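Local coordinates for ATP-dependent Clp protease proteolytic subunit (Plasmodium falciparum, PDB 4GM2), which is an inactive subunit of the apicoplast-localised caseinolytic (Clp) protease complex and assembles into a seven-membered ring, at residues His62-Asp70 / Tyr108-Ser116; Asn169-Val180 / Ala192-His200. One frame throughout, in Å; residues are numbered along the deposited sequence.

Interaction 1 of 2, residues His62-Asp70 / Tyr108-Ser116; sequences HLYINSTGD and YGIACILAS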
# COMPACT_ATOMS: atom_id res chain seq x y z
N HIS A 62 -5.68 -13.58 26.46
CA HIS A 62 -6.46 -12.48 27.00
C HIS A 62 -7.33 -11.85 25.95
O HIS A 62 -6.86 -11.07 25.11
CB HIS A 62 -5.54 -11.45 27.64
CG HIS A 62 -4.66 -12.01 28.72
ND1 HIS A 62 -5.06 -12.10 30.01
CD2 HIS A 62 -3.38 -12.55 28.67
CE1 HIS A 62 -4.08 -12.66 30.74
NE2 HIS A 62 -3.05 -12.93 29.93
N LEU A 63 -8.61 -12.20 25.99
CA LEU A 63 -9.59 -11.69 25.04
C LEU A 63 -10.29 -10.45 25.59
O LEU A 63 -11.18 -10.55 26.43
CB LEU A 63 -10.62 -12.78 24.70
CG LEU A 63 -11.75 -12.44 23.73
CD1 LEU A 63 -11.22 -11.92 22.41
CD2 LEU A 63 -12.64 -13.65 23.51
N TYR A 64 -9.88 -9.29 25.10
CA TYR A 64 -10.51 -8.03 25.48
C TYR A 64 -11.66 -7.72 24.54
O TYR A 64 -11.52 -7.83 23.32
CB TYR A 64 -9.48 -6.90 25.48
CG TYR A 64 -8.50 -6.94 26.63
CD1 TYR A 64 -7.37 -7.76 26.58
CD2 TYR A 64 -8.70 -6.17 27.76
CE1 TYR A 64 -6.47 -7.80 27.63
CE2 TYR A 64 -7.81 -6.21 28.82
CZ TYR A 64 -6.70 -7.03 28.75
OH TYR A 64 -5.82 -7.06 29.80
N ILE A 65 -12.80 -7.34 25.11
CA ILE A 65 -14.01 -7.14 24.33
C ILE A 65 -14.62 -5.76 24.53
O ILE A 65 -14.90 -5.36 25.65
CB ILE A 65 -15.07 -8.23 24.62
CG1 ILE A 65 -14.55 -9.61 24.18
CG2 ILE A 65 -16.38 -7.92 23.91
CD1 ILE A 65 -15.35 -10.78 24.71
N ASN A 66 -14.79 -5.05 23.42
CA ASN A 66 -15.55 -3.81 23.38
C ASN A 66 -16.32 -3.78 22.07
O ASN A 66 -15.86 -3.21 21.08
CB ASN A 66 -14.63 -2.60 23.52
CG ASN A 66 -15.39 -1.30 23.73
OD1 ASN A 66 -16.55 -1.30 24.14
ND2 ASN A 66 -14.73 -0.18 23.45
N SER A 67 -17.49 -4.41 22.07
CA SER A 67 -18.22 -4.69 20.83
C SER A 67 -19.73 -4.59 20.98
O SER A 67 -20.28 -4.85 22.06
CB SER A 67 -17.86 -6.10 20.33
OG SER A 67 -18.56 -6.41 19.14
N THR A 68 -20.40 -4.23 19.88
CA THR A 68 -21.86 -4.19 19.82
C THR A 68 -22.42 -5.44 19.13
O THR A 68 -23.59 -5.48 18.73
CB THR A 68 -22.37 -2.90 19.13
OG1 THR A 68 -21.80 -2.78 17.82
CG2 THR A 68 -22.01 -1.67 19.95
N GLY A 69 -21.57 -6.46 19.01
CA GLY A 69 -21.98 -7.75 18.46
C GLY A 69 -22.12 -7.75 16.96
O GLY A 69 -21.23 -7.29 16.25
N ASP A 70 -23.24 -8.27 16.48
CA ASP A 70 -23.51 -8.37 15.04
C ASP A 70 -24.36 -7.22 14.50
O ASP A 70 -24.73 -7.22 13.32
CB ASP A 70 -24.16 -9.71 14.69
CG ASP A 70 -25.54 -9.89 15.32
OD1 ASP A 70 -25.83 -9.23 16.34
OD2 ASP A 70 -26.32 -10.70 14.78
N TYR A 108 -22.45 -6.54 23.61
CA TYR A 108 -23.86 -6.70 23.27
C TYR A 108 -24.09 -7.91 22.36
O TYR A 108 -23.27 -8.21 21.50
CB TYR A 108 -24.39 -5.44 22.59
CG TYR A 108 -24.32 -4.17 23.42
CD1 TYR A 108 -24.27 -4.21 24.81
CD2 TYR A 108 -24.35 -2.92 22.80
CE1 TYR A 108 -24.22 -3.05 25.56
CE2 TYR A 108 -24.30 -1.75 23.55
CZ TYR A 108 -24.24 -1.82 24.93
OH TYR A 108 -24.19 -0.66 25.66
N GLY A 109 -25.22 -8.58 22.57
CA GLY A 109 -25.62 -9.70 21.73
C GLY A 109 -24.62 -10.84 21.71
O GLY A 109 -24.33 -11.44 22.74
N ILE A 110 -24.09 -11.13 20.52
CA ILE A 110 -23.16 -12.24 20.36
C ILE A 110 -21.83 -11.95 21.05
O ILE A 110 -21.09 -12.88 21.41
CB ILE A 110 -22.97 -12.64 18.88
CG1 ILE A 110 -22.41 -11.48 18.05
CG2 ILE A 110 -24.29 -13.14 18.30
CD1 ILE A 110 -21.89 -11.88 16.68
N ALA A 111 -21.53 -10.67 21.26
CA ALA A 111 -20.34 -10.27 22.00
C ALA A 111 -20.50 -10.57 23.49
O ALA A 111 -19.51 -10.83 24.19
CB ALA A 111 -20.03 -8.80 21.77
N CYS A 112 -21.74 -10.54 23.98
CA CYS A 112 -22.05 -10.91 25.36
C CYS A 112 -21.88 -12.41 25.58
O CYS A 112 -21.33 -12.84 26.61
CB CYS A 112 -23.46 -10.47 25.74
SG CYS A 112 -23.90 -10.75 27.47
N ILE A 113 -22.35 -13.21 24.63
CA ILE A 113 -22.15 -14.66 24.62
C ILE A 113 -20.65 -14.97 24.69
O ILE A 113 -20.20 -15.79 25.49
CB ILE A 113 -22.76 -15.30 23.36
CG1 ILE A 113 -24.28 -15.15 23.36
CG2 ILE A 113 -22.37 -16.77 23.25
CD1 ILE A 113 -24.93 -15.34 22.00
N LEU A 114 -19.90 -14.28 23.83
CA LEU A 114 -18.46 -14.44 23.77
C LEU A 114 -17.79 -14.12 25.11
O LEU A 114 -16.97 -14.89 25.59
CB LEU A 114 -17.87 -13.56 22.66
CG LEU A 114 -16.43 -13.86 22.27
CD1 LEU A 114 -16.27 -15.33 21.91
CD2 LEU A 114 -16.00 -12.96 21.12
N ALA A 115 -18.16 -12.98 25.70
CA ALA A 115 -17.61 -12.57 26.99
C ALA A 115 -17.86 -13.60 28.10
O ALA A 115 -16.95 -13.91 28.88
CB ALA A 115 -18.15 -11.20 27.38
N SER A 116 -19.07 -14.13 28.17
CA SER A 116 -19.44 -15.11 29.19
C SER A 116 -18.80 -16.48 28.95
O SER A 116 -18.92 -17.38 29.79
CB SER A 116 -20.96 -15.26 29.26
OG SER A 116 -21.46 -15.77 28.03

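Interaction 2 of 2, residues Asn169-Val180 / Ala192-His200; sequences NTEKDTNVISNV and AVDFKLIDH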
# COMPACT_ATOMS: atom_id res chain seq x y z
N ASN A 169 -22.97 -21.14 30.72
CA ASN A 169 -22.12 -20.05 31.20
C ASN A 169 -22.64 -19.39 32.48
O ASN A 169 -21.85 -19.00 33.35
CB ASN A 169 -21.95 -18.98 30.10
CG ASN A 169 -21.21 -19.50 28.88
OD1 ASN A 169 -20.72 -20.62 28.85
ND2 ASN A 169 -21.13 -18.66 27.85
N THR A 170 -23.96 -19.27 32.58
CA THR A 170 -24.59 -18.57 33.70
C THR A 170 -25.06 -19.51 34.81
O THR A 170 -25.51 -19.05 35.86
CB THR A 170 -25.80 -17.75 33.22
OG1 THR A 170 -26.74 -18.63 32.58
CG2 THR A 170 -25.37 -16.66 32.23
N GLU A 171 -24.93 -20.81 34.58
CA GLU A 171 -25.36 -21.86 35.52
C GLU A 171 -26.86 -21.79 35.80
O GLU A 171 -27.30 -21.88 36.95
CB GLU A 171 -24.56 -21.80 36.82
CG GLU A 171 -23.12 -22.24 36.68
CD GLU A 171 -22.28 -21.90 37.90
OE1 GLU A 171 -22.85 -21.54 38.95
OE2 GLU A 171 -21.03 -21.99 37.80
N LYS A 172 -27.65 -21.63 34.73
CA LYS A 172 -29.10 -21.53 34.84
C LYS A 172 -29.77 -22.56 33.94
O LYS A 172 -29.16 -23.05 32.98
CB LYS A 172 -29.57 -20.12 34.48
CG LYS A 172 -28.77 -19.02 35.16
CD LYS A 172 -29.61 -17.80 35.47
CE LYS A 172 -28.77 -16.74 36.17
NZ LYS A 172 -28.08 -17.23 37.40
N ASP A 173 -31.03 -22.88 34.25
CA ASP A 173 -31.84 -23.80 33.45
C ASP A 173 -32.12 -23.23 32.06
O ASP A 173 -32.18 -22.02 31.88
CB ASP A 173 -33.18 -24.09 34.15
CG ASP A 173 -33.02 -24.89 35.44
OD1 ASP A 173 -31.89 -25.34 35.75
OD2 ASP A 173 -34.03 -25.07 36.14
N THR A 174 -32.29 -24.11 31.08
CA THR A 174 -32.63 -23.66 29.73
C THR A 174 -34.02 -23.02 29.68
O THR A 174 -34.30 -22.22 28.79
CB THR A 174 -32.54 -24.78 28.67
OG1 THR A 174 -33.17 -25.97 29.16
CG2 THR A 174 -31.08 -25.08 28.32
N ASN A 175 -34.87 -23.37 30.64
CA ASN A 175 -36.21 -22.78 30.79
C ASN A 175 -36.17 -21.30 31.13
O ASN A 175 -36.90 -20.50 30.54
CB ASN A 175 -37.01 -23.53 31.86
CG ASN A 175 -36.98 -25.03 31.69
OD1 ASN A 175 -35.90 -25.64 31.63
ND2 ASN A 175 -38.15 -25.65 31.64
N VAL A 176 -35.33 -20.93 32.10
CA VAL A 176 -35.19 -19.54 32.54
C VAL A 176 -34.44 -18.70 31.51
O VAL A 176 -34.74 -17.51 31.33
CB VAL A 176 -34.57 -19.43 33.97
CG1 VAL A 176 -33.30 -20.26 34.10
CG2 VAL A 176 -34.32 -17.98 34.37
N ILE A 177 -33.48 -19.31 30.81
CA ILE A 177 -32.73 -18.63 29.75
C ILE A 177 -33.59 -18.45 28.49
O ILE A 177 -33.56 -17.39 27.87
CB ILE A 177 -31.40 -19.36 29.44
CG1 ILE A 177 -30.44 -19.27 30.63
CG2 ILE A 177 -30.74 -18.80 28.17
CD1 ILE A 177 -30.07 -17.86 31.08
N SER A 178 -34.35 -19.48 28.13
CA SER A 178 -35.32 -19.38 27.04
C SER A 178 -36.36 -18.31 27.33
O SER A 178 -36.76 -17.55 26.44
CB SER A 178 -36.00 -20.73 26.79
OG SER A 178 -36.87 -20.67 25.67
N ASN A 179 -36.79 -18.25 28.60
CA ASN A 179 -37.74 -17.26 29.10
C ASN A 179 -37.21 -15.82 29.02
O ASN A 179 -37.96 -14.90 28.69
CB ASN A 179 -38.10 -17.60 30.56
CG ASN A 179 -39.00 -16.57 31.21
OD1 ASN A 179 -40.20 -16.52 30.95
ND2 ASN A 179 -38.41 -15.75 32.08
N VAL A 180 -35.93 -15.66 29.31
CA VAL A 180 -35.30 -14.34 29.35
C VAL A 180 -34.85 -13.87 27.96
O VAL A 180 -34.44 -12.72 27.79
CB VAL A 180 -34.14 -14.30 30.37
CG1 VAL A 180 -32.83 -14.76 29.74
CG2 VAL A 180 -33.99 -12.91 30.97
N ALA A 192 -24.38 -8.05 35.78
CA ALA A 192 -23.72 -9.10 35.00
C ALA A 192 -23.01 -10.09 35.91
O ALA A 192 -22.96 -11.29 35.60
CB ALA A 192 -22.75 -8.48 34.01
N VAL A 193 -22.47 -9.61 37.03
CA VAL A 193 -21.82 -10.47 38.03
C VAL A 193 -22.87 -11.33 38.72
O VAL A 193 -22.66 -12.53 38.93
CB VAL A 193 -21.01 -9.65 39.07
CG1 VAL A 193 -20.58 -10.52 40.24
CG2 VAL A 193 -19.79 -9.03 38.42
N ASP A 194 -24.01 -10.71 39.04
CA ASP A 194 -25.12 -11.37 39.72
C ASP A 194 -25.77 -12.45 38.85
O ASP A 194 -26.12 -13.53 39.34
CB ASP A 194 -26.17 -10.35 40.16
CG ASP A 194 -27.00 -10.82 41.33
OD1 ASP A 194 -28.22 -11.05 41.16
OD2 ASP A 194 -26.43 -10.96 42.44
N PHE A 195 -25.91 -12.15 37.56
CA PHE A 195 -26.51 -13.09 36.61
C PHE A 195 -25.51 -14.17 36.19
O PHE A 195 -25.86 -15.12 35.49
CB PHE A 195 -27.04 -12.34 35.38
CG PHE A 195 -28.02 -13.12 34.56
CD1 PHE A 195 -29.35 -13.24 34.95
CD2 PHE A 195 -27.62 -13.74 33.37
CE1 PHE A 195 -30.25 -13.96 34.19
CE2 PHE A 195 -28.52 -14.46 32.61
CZ PHE A 195 -29.84 -14.57 33.02
N LYS A 196 -24.27 -14.02 36.65
CA LYS A 196 -23.17 -14.95 36.38
C LYS A 196 -22.70 -14.96 34.92
O LYS A 196 -22.19 -15.97 34.43
CB LYS A 196 -23.49 -16.36 36.88
CG LYS A 196 -23.04 -16.60 38.32
CD LYS A 196 -23.73 -17.79 38.96
CE LYS A 196 -24.94 -17.36 39.76
NZ LYS A 196 -25.39 -18.45 40.67
N LEU A 197 -22.88 -13.83 34.24
CA LEU A 197 -22.28 -13.60 32.93
C LEU A 197 -20.80 -13.30 33.09
O LEU A 197 -19.99 -13.56 32.19
CB LEU A 197 -22.96 -12.40 32.24
CG LEU A 197 -24.29 -12.59 31.52
CD1 LEU A 197 -24.88 -11.23 31.16
CD2 LEU A 197 -24.14 -13.45 30.27
N ILE A 198 -20.46 -12.74 34.25
CA ILE A 198 -19.15 -12.19 34.55
C ILE A 198 -18.80 -12.64 35.97
O ILE A 198 -19.69 -12.96 36.76
CB ILE A 198 -19.20 -10.64 34.46
CG1 ILE A 198 -19.33 -10.17 33.00
CG2 ILE A 198 -18.02 -9.98 35.16
CD1 ILE A 198 -18.16 -10.52 32.10
N ASP A 199 -17.51 -12.68 36.27
CA ASP A 199 -17.04 -13.11 37.58
C ASP A 199 -16.63 -11.95 38.49
O ASP A 199 -17.10 -11.86 39.63
CB ASP A 199 -15.89 -14.11 37.43
CG ASP A 199 -16.32 -15.37 36.72
OD1 ASP A 199 -17.25 -16.04 37.22
OD2 ASP A 199 -15.73 -15.70 35.67
N HIS A 200 -15.77 -11.07 38.00
CA HIS A 200 -15.20 -10.00 38.81
C HIS A 200 -15.22 -8.67 38.12
O HIS A 200 -15.09 -8.59 36.89
CB HIS A 200 -13.76 -10.32 39.21
CG HIS A 200 -13.59 -11.70 39.82
ND1 HIS A 200 -14.08 -12.02 41.03
CD2 HIS A 200 -12.94 -12.83 39.33
CE1 HIS A 200 -13.77 -13.30 41.31
NE2 HIS A 200 -13.07 -13.80 40.27

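Interaction 1 of 2, residues His62-Asp70 / Tyr108-Ser116
Ile-65 lays its CD1 methyl on the backbone of Ala-115, 3.7 Å from its CA. This is the buried centre of the ClpP fold, where strand 62-67 of the parallel sheet runs nearly antiparallel to helix 110-116 (166°). The small methyls of Ala-111 and Ala-115 suit this face, because the branched Ile-65 can come close to the helix itself. Beside it, Leu-63 and Leu-114 cross at about a right angle, CD2 to CG 4.0 Å; Val-85 and Ile-88 of helix 81-94 also pack on Leu-114. At the end of the strand, Ser-67 turns OG opposite its backbone N (chi1 179°), which brings it to Gly-69 N at 3.0 Å as the acceptor of an ST turn; OG also bonds Ser-35 O. Gly-69 has positive phi, a conformation that favours glycine, and its CA lies 3.3 Å from Tyr-108 O. Ile-110 extends CD1 to Asp-70 CB, 3.7 Å away, while Asp-70 OD2 bonds Tyr-137 OH. Gly-109, at the helix N-cap, occupies the place where active ClpP relatives carry the nucleophilic serine, consistent with an inactive subunit. The sole hydrogen bond between the segments runs from Tyr-108 N to Ser-67 O, 3.2 Å.

Interaction 2 of 2, residues Asn169-Val180 / Ala192-His200
Ala-192 O accepts two backbone donors, Leu-197 N at 2.9 Å and Ile-198 N at 3.2 Å, and so folds the chain back at the point where it meets Thr-170. The latter's CG2 touches Leu-197 CD2 and lies obliquely by the Phe-195 ring, while its OG1 bonds back to Ile-166 O, leaving the methyl for the apolar side. The Phe-195 ring, with CG anti to the backbone N (chi1 -163°), reaches across to the other segment. Lys-172 bends at chi2 and chi4 to set CE over the centre of one ring face, 3.8 Å from the centroid, a CH-pi contact; its NZ is too far for more than a weak cation-pi attraction. Ile-177 brings CD1 obliquely to Phe-195 CZ, 3.8 Å away, and Phe-187 also meets the ring. In this ClpP-family subunit the bond from Leu-197 N to Ala-192 O and the positive phi of Lys-196 close helix 189-194 in a Schellman motif, beside the end of helix 148-170. Two acceptors, Asn-169 O and Lys-196 O, lie 3.2 Å apart; Arg-123 donates to the first through NH1 and weakly to the second through NH2. Toward solvent, Lys-196 NZ lies 4.4 Å from both Glu-171 OE1 and Lys-172 NZ, an unlike and a like charge, neither in contact.

How the interactions relate
Interaction 1 lies near the centre of the chain and is almost wholly buried; interaction 2, its centre about 15 Å away, is only partly buried and has charged side chains at its edge. The first joins a sheet strand to helix 110-116 through aliphatic side chains and one backbone hydrogen bond, whereas the second joins two helix ends and helix 174-180 around an aromatic ring, with no hydrogen bond between its segments. Helix 110-116 connects them: Ser-116 OG and Asn-169 ND2 are 2.9 Å apart, a probable hydrogen bond, and Leu-197 packs on Cys-112. Arg-123 ties the end of helix 110-116 to 169-180, bonding Ser-116 O as well.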